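Side-chain contacts in CDP-glucose-4,6-dehydratase (Yersinia pseudotuberculosis, PDB 1RKX), which catalyses the dehydration of CDP-D-glucose to its 4-keto-6-deoxy sugar nucleotide, probably with bound NAD as hydride carrier, as in related short-chain dehydrogenase/reductase enzymes: residues V208-I211 against L212-F215; V272-I275 against V276-V280. All coordinates share one frame; numbering follows the deposited sequence.

Interaction 1: residues V208-I211 against L212-F215; sequences VPDI and LRAF
R213 reaches back one helical turn to D210, and a salt bridge joins NH1 of R213 to OD1 of D210 over 2.9 Å. The carboxylate and guanidinium planes stand 54° apart. The arginine chain is extended from CG to NE, and its CG lies beside the backbone N (chi1 -70°), which starts the chain back along the helix over the carbonyl of P209. NH2 of R213 is hydrogen-bonded to the carbonyl oxygen of A203, while CB of P209 packs 3.5 Å from NH1. Two nitrogens of the one guanidinium are thus held by different acceptors, which should limit its rotation. Main-chain polarity is met by i to i+4 bonds: the amides of L212, R213, A214 and F215 go to the carbonyls of V208, P209, D210 and I211. The straightest is F215 N to I211 O, 3.0 Å with an N-H...O angle of 172°; A214 N adds a weak second bond to that oxygen. The same I211 O sits over one face of the F215 ring, toward its rim. The I211 side chain runs next to the F215 ring, and its CG2, anti to its own backbone N, makes a CH-pi contact 3.8 Å from the ring centroid. On another side CD1 of L212 lies near CG1 of V208, and both leucine and valine touch I329 of helix 322-338. The arrangement is a regular alpha-helix with an i to i+3 acid-arginine pair; its first turn lies near R206, an NAD(+)-binding residue at which no NAD(+) is bound in this chain of the model.

Interaction 2: residues V272-I275 against V276-V280; sequences VKNI and VEQMV
K273 and E277 form an i to i+4 salt bridge in the first turns of the alpha-helix 272-283, with NZ of K273 2.8 Å from OE1 of E277. The ammonium meets that oxygen from above the carboxylate, 39° out of its plane. K273 gets there by bending at its last two torsions, whereas E277 runs extended beyond CG, so the lysine folds round to the acid. The side chain of I275 runs alongside that of M279, its CG2 4.1 Å from SD of M279. CG of Q278 packs against the carbonyl oxygen of N274, 3.0 Å from N274 O. Backbone bonds set this spacing: the amides of V276, E277, Q278 and M279 bond to the carbonyls of V272, K273, N274 and I275. Farther out, W289 of strand 289-290 packs against the side chains of K273, V276, E277 and V280, while L322 and L326 of helix 322-338 touch I275 and M279 respectively. Closest to the start of the helix, the amide of V276 gives a nearly straight bond to V272 O, 2.9 Å long with an N-H...O angle of 172°.

Interaction 1 lies on helix 207-216 and interaction 2 on helix 272-283, later in the chain; their centres are about 11 Å apart. The two helices pack directly: CD1 of I211 is 3.7 Å from SD of M279 and 3.8 Å from CG2 of V276, and CZ of F215 is 3.6 Å from CG2 of V280. Helix 322-338 touches both, through L212 and M279 among others, and strands 221-222 and 289-290, paired in parallel, each cover one of the helices. The side chain of P209 lies about 9 Å from the bound NAD, that of I275 about 13 Å. Both helices thus stand beside the seven-stranded Rossmann sheet, helix 207-216 nearer the cofactor.

Interaction 1: residues V208-I211 against L212-F215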
ATOM      1  N   VAL C 208     -27.065  -0.459 -23.635  1.00 29.46           N
ATOM      2  CA  VAL C 208     -27.744   0.678 -24.244  1.00 28.64           C
ATOM      3  C   VAL C 208     -28.034   0.407 -25.719  1.00 27.55           C
ATOM      4  O   VAL C 208     -29.158   0.596 -26.173  1.00 27.38           O
ATOM      5  CB  VAL C 208     -26.940   1.977 -24.086  1.00 27.91           C
ATOM      6  CG1 VAL C 208     -27.633   3.116 -24.824  1.00 28.88           C
ATOM      7  CG2 VAL C 208     -26.822   2.318 -22.613  1.00 28.67           C
ATOM      8  N   PRO C 209     -27.027  -0.035 -26.489  1.00 25.71           N
ATOM      9  CA  PRO C 209     -27.291  -0.308 -27.908  1.00 27.37           C
ATOM     10  C   PRO C 209     -28.362  -1.387 -28.087  1.00 30.00           C
ATOM     11  O   PRO C 209     -29.233  -1.273 -28.948  1.00 27.90           O
ATOM     12  CB  PRO C 209     -25.932  -0.755 -28.428  1.00 25.00           C
ATOM     13  CG  PRO C 209     -24.994   0.083 -27.617  1.00 24.75           C
ATOM     14  CD  PRO C 209     -25.578  -0.041 -26.221  1.00 25.13           C
ATOM     15  N   ASP C 210     -28.296  -2.435 -27.268  1.00 31.21           N
ATOM     16  CA  ASP C 210     -29.278  -3.510 -27.358  1.00 34.02           C
ATOM     17  C   ASP C 210     -30.671  -3.032 -26.986  1.00 34.84           C
ATOM     18  O   ASP C 210     -31.662  -3.528 -27.518  1.00 37.28           O
ATOM     19  CB  ASP C 210     -28.888  -4.685 -26.459  1.00 34.31           C
ATOM     20  CG  ASP C 210     -27.700  -5.450 -26.991  1.00 35.35           C
ATOM     21  OD1 ASP C 210     -27.428  -5.347 -28.207  1.00 35.82           O
ATOM     22  OD2 ASP C 210     -27.047  -6.165 -26.202  1.00 36.35           O
ATOM     23  N   ILE C 211     -30.753  -2.077 -26.067  1.00 34.69           N
ATOM     24  CA  ILE C 211     -32.050  -1.551 -25.670  1.00 33.60           C
ATOM     25  C   ILE C 211     -32.658  -0.833 -26.868  1.00 34.22           C
ATOM     26  O   ILE C 211     -33.843  -0.976 -27.157  1.00 34.38           O
ATOM     27  CB  ILE C 211     -31.933  -0.549 -24.501  1.00 32.05           C
ATOM     28  CG1 ILE C 211     -31.510  -1.279 -23.222  1.00 30.51           C
ATOM     29  CG2 ILE C 211     -33.270   0.151 -24.285  1.00 31.20           C
ATOM     30  CD1 ILE C 211     -31.229  -0.358 -22.050  1.00 29.98           C
ATOM     31  N   LEU C 212     -31.830  -0.065 -27.564  1.00 33.65           N
ATOM     32  CA  LEU C 212     -32.279   0.686 -28.728  1.00 33.63           C
ATOM     33  C   LEU C 212     -32.687  -0.256 -29.864  1.00 34.26           C
ATOM     34  O   LEU C 212     -33.635   0.026 -30.599  1.00 34.11           O
ATOM     35  CB  LEU C 212     -31.172   1.650 -29.178  1.00 30.07           C
ATOM     36  CG  LEU C 212     -30.863   2.771 -28.170  1.00 28.58           C
ATOM     37  CD1 LEU C 212     -29.589   3.513 -28.560  1.00 26.01           C
ATOM     38  CD2 LEU C 212     -32.045   3.724 -28.103  1.00 26.43           C
ATOM     39  N   ARG C 213     -31.983  -1.376 -29.998  1.00 35.58           N
ATOM     40  CA  ARG C 213     -32.305  -2.348 -31.038  1.00 36.48           C
ATOM     41  C   ARG C 213     -33.674  -2.962 -30.764  1.00 36.66           C
ATOM     42  O   ARG C 213     -34.429  -3.270 -31.689  1.00 36.31           O
ATOM     43  CB  ARG C 213     -31.252  -3.461 -31.094  1.00 39.18           C
ATOM     44  CG  ARG C 213     -29.889  -3.034 -31.617  1.00 40.90           C
ATOM     45  CD  ARG C 213     -29.035  -4.257 -31.938  1.00 43.49           C
ATOM     46  NE  ARG C 213     -27.711  -3.912 -32.454  1.00 44.51           N
ATOM     47  CZ  ARG C 213     -26.660  -3.593 -31.699  1.00 45.21           C
ATOM     48  NH1 ARG C 213     -26.762  -3.571 -30.376  1.00 44.10           N
ATOM     49  NH2 ARG C 213     -25.502  -3.297 -32.272  1.00 43.93           N
ATOM     50  N   ALA C 214     -33.986  -3.148 -29.486  1.00 33.76           N
ATOM     51  CA  ALA C 214     -35.271  -3.715 -29.098  1.00 32.94           C
ATOM     52  C   ALA C 214     -36.373  -2.703 -29.404  1.00 32.87           C
ATOM     53  O   ALA C 214     -37.373  -3.038 -30.043  1.00 33.11           O
ATOM     54  CB  ALA C 214     -35.268  -4.052 -27.611  1.00 30.48           C
ATOM     55  N   PHE C 215     -36.184  -1.471 -28.939  1.00 33.88           N
ATOM     56  CA  PHE C 215     -37.153  -0.403 -29.166  1.00 35.56           C
ATOM     57  C   PHE C 215     -37.356  -0.253 -30.667  1.00 37.66           C
ATOM     58  O   PHE C 215     -38.476  -0.102 -31.156  1.00 37.04           O
ATOM     59  CB  PHE C 215     -36.633   0.922 -28.595  1.00 33.31           C
ATOM     60  CG  PHE C 215     -36.632   0.989 -27.091  1.00 32.14           C
ATOM     61  CD1 PHE C 215     -36.173   2.129 -26.441  1.00 32.95           C
ATOM     62  CD2 PHE C 215     -37.108  -0.071 -26.322  1.00 32.48           C
ATOM     63  CE1 PHE C 215     -36.188   2.218 -25.049  1.00 32.36           C
ATOM     64  CE2 PHE C 215     -37.127   0.006 -24.929  1.00 31.67           C
ATOM     65  CZ  PHE C 215     -36.667   1.153 -24.294  1.00 32.66           C
TER

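Interaction 2: residues V272-I275 against V276-V280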
ATOM      1  N   VAL C 272     -29.379  -1.221 -13.869  1.00 34.75           N
ATOM      2  CA  VAL C 272     -29.903  -1.351 -15.223  1.00 35.42           C
ATOM      3  C   VAL C 272     -31.422  -1.295 -15.339  1.00 33.80           C
ATOM      4  O   VAL C 272     -31.948  -0.694 -16.277  1.00 33.22           O
ATOM      5  CB  VAL C 272     -29.405  -2.647 -15.901  1.00 35.01           C
ATOM      6  CG1 VAL C 272     -27.893  -2.694 -15.876  1.00 35.82           C
ATOM      7  CG2 VAL C 272     -29.988  -3.853 -15.214  1.00 38.41           C
ATOM      8  N   LYS C 273     -32.133  -1.914 -14.402  1.00 36.30           N
ATOM      9  CA  LYS C 273     -33.591  -1.897 -14.458  1.00 39.85           C
ATOM     10  C   LYS C 273     -34.082  -0.457 -14.556  1.00 37.09           C
ATOM     11  O   LYS C 273     -34.951  -0.140 -15.369  1.00 34.24           O
ATOM     12  CB  LYS C 273     -34.194  -2.564 -13.216  1.00 45.41           C
ATOM     13  CG  LYS C 273     -35.704  -2.761 -13.305  1.00 55.56           C
ATOM     14  CD  LYS C 273     -36.265  -3.483 -12.086  1.00 61.76           C
ATOM     15  CE  LYS C 273     -36.188  -2.625 -10.832  1.00 64.25           C
ATOM     16  NZ  LYS C 273     -37.038  -1.406 -10.933  1.00 64.83           N
ATOM     17  N   ASN C 274     -33.513   0.414 -13.729  1.00 38.90           N
ATOM     18  CA  ASN C 274     -33.891   1.821 -13.726  1.00 44.29           C
ATOM     19  C   ASN C 274     -33.574   2.450 -15.078  1.00 40.05           C
ATOM     20  O   ASN C 274     -34.373   3.212 -15.620  1.00 36.88           O
ATOM     21  CB  ASN C 274     -33.141   2.567 -12.621  1.00 56.18           C
ATOM     22  CG  ASN C 274     -33.614   4.001 -12.459  1.00 70.53           C
ATOM     23  OD1 ASN C 274     -33.096   4.747 -11.627  1.00 79.40           O
ATOM     24  ND2 ASN C 274     -34.605   4.395 -13.252  1.00 78.88           N
ATOM     25  N   ILE C 275     -32.401   2.129 -15.615  1.00 33.53           N
ATOM     26  CA  ILE C 275     -31.980   2.648 -16.910  1.00 31.80           C
ATOM     27  C   ILE C 275     -33.013   2.305 -17.982  1.00 33.94           C
ATOM     28  O   ILE C 275     -33.485   3.184 -18.709  1.00 35.13           O
ATOM     29  CB  ILE C 275     -30.620   2.052 -17.318  1.00 30.34           C
ATOM     30  CG1 ILE C 275     -29.513   2.656 -16.446  1.00 27.62           C
ATOM     31  CG2 ILE C 275     -30.359   2.305 -18.796  1.00 28.20           C
ATOM     32  CD1 ILE C 275     -28.154   2.017 -16.661  1.00 25.30           C
ATOM     33  N   VAL C 276     -33.359   1.024 -18.072  1.00 34.01           N
ATOM     34  CA  VAL C 276     -34.335   0.559 -19.049  1.00 35.00           C
ATOM     35  C   VAL C 276     -35.655   1.296 -18.875  1.00 33.11           C
ATOM     36  O   VAL C 276     -36.266   1.731 -19.849  1.00 32.22           O
ATOM     37  CB  VAL C 276     -34.592  -0.957 -18.904  1.00 34.01           C
ATOM     38  CG1 VAL C 276     -35.672  -1.397 -19.873  1.00 36.18           C
ATOM     39  CG2 VAL C 276     -33.308  -1.726 -19.170  1.00 36.21           C
ATOM     40  N   GLU C 277     -36.091   1.430 -17.628  1.00 35.61           N
ATOM     41  CA  GLU C 277     -37.339   2.116 -17.327  1.00 40.54           C
ATOM     42  C   GLU C 277     -37.314   3.559 -17.814  1.00 36.57           C
ATOM     43  O   GLU C 277     -38.281   4.037 -18.403  1.00 35.64           O
ATOM     44  CB  GLU C 277     -37.612   2.081 -15.821  1.00 45.48           C
ATOM     45  CG  GLU C 277     -37.882   0.687 -15.275  1.00 56.61           C
ATOM     46  CD  GLU C 277     -38.075   0.673 -13.770  1.00 62.12           C
ATOM     47  OE1 GLU C 277     -38.390  -0.402 -13.219  1.00 64.45           O
ATOM     48  OE2 GLU C 277     -37.905   1.737 -13.136  1.00 64.54           O
ATOM     49  N   GLN C 278     -36.206   4.250 -17.570  1.00 35.45           N
ATOM     50  CA  GLN C 278     -36.078   5.638 -17.992  1.00 36.55           C
ATOM     51  C   GLN C 278     -36.089   5.746 -19.510  1.00 35.90           C
ATOM     52  O   GLN C 278     -36.694   6.661 -20.072  1.00 34.21           O
ATOM     53  CB  GLN C 278     -34.784   6.247 -17.455  1.00 40.81           C
ATOM     54  CG  GLN C 278     -34.646   6.194 -15.945  1.00 49.26           C
ATOM     55  CD  GLN C 278     -33.388   6.888 -15.454  1.00 54.47           C
ATOM     56  OE1 GLN C 278     -32.979   6.714 -14.305  1.00 57.06           O
ATOM     57  NE2 GLN C 278     -32.771   7.683 -16.322  1.00 56.04           N
ATOM     58  N   MET C 279     -35.415   4.814 -20.175  1.00 32.55           N
ATOM     59  CA  MET C 279     -35.363   4.829 -21.632  1.00 33.85           C
ATOM     60  C   MET C 279     -36.720   4.490 -22.234  1.00 34.46           C
ATOM     61  O   MET C 279     -37.076   4.995 -23.299  1.00 33.40           O
ATOM     62  CB  MET C 279     -34.297   3.856 -22.137  1.00 33.07           C
ATOM     63  CG  MET C 279     -32.881   4.334 -21.870  1.00 29.99           C
ATOM     64  SD  MET C 279     -31.632   3.244 -22.560  1.00 32.34           S
ATOM     65  CE  MET C 279     -31.686   3.713 -24.309  1.00 31.15           C
ATOM     66  N   VAL C 280     -37.473   3.633 -21.553  1.00 34.89           N
ATOM     67  CA  VAL C 280     -38.804   3.263 -22.019  1.00 36.12           C
ATOM     68  C   VAL C 280     -39.687   4.506 -21.989  1.00 39.27           C
ATOM     69  O   VAL C 280     -40.499   4.729 -22.888  1.00 41.60           O
ATOM     70  CB  VAL C 280     -39.436   2.177 -21.116  1.00 34.89           C
ATOM     71  CG1 VAL C 280     -40.936   2.092 -21.365  1.00 32.96           C
ATOM     72  CG2 VAL C 280     -38.794   0.830 -21.402  1.00 32.33           C
TER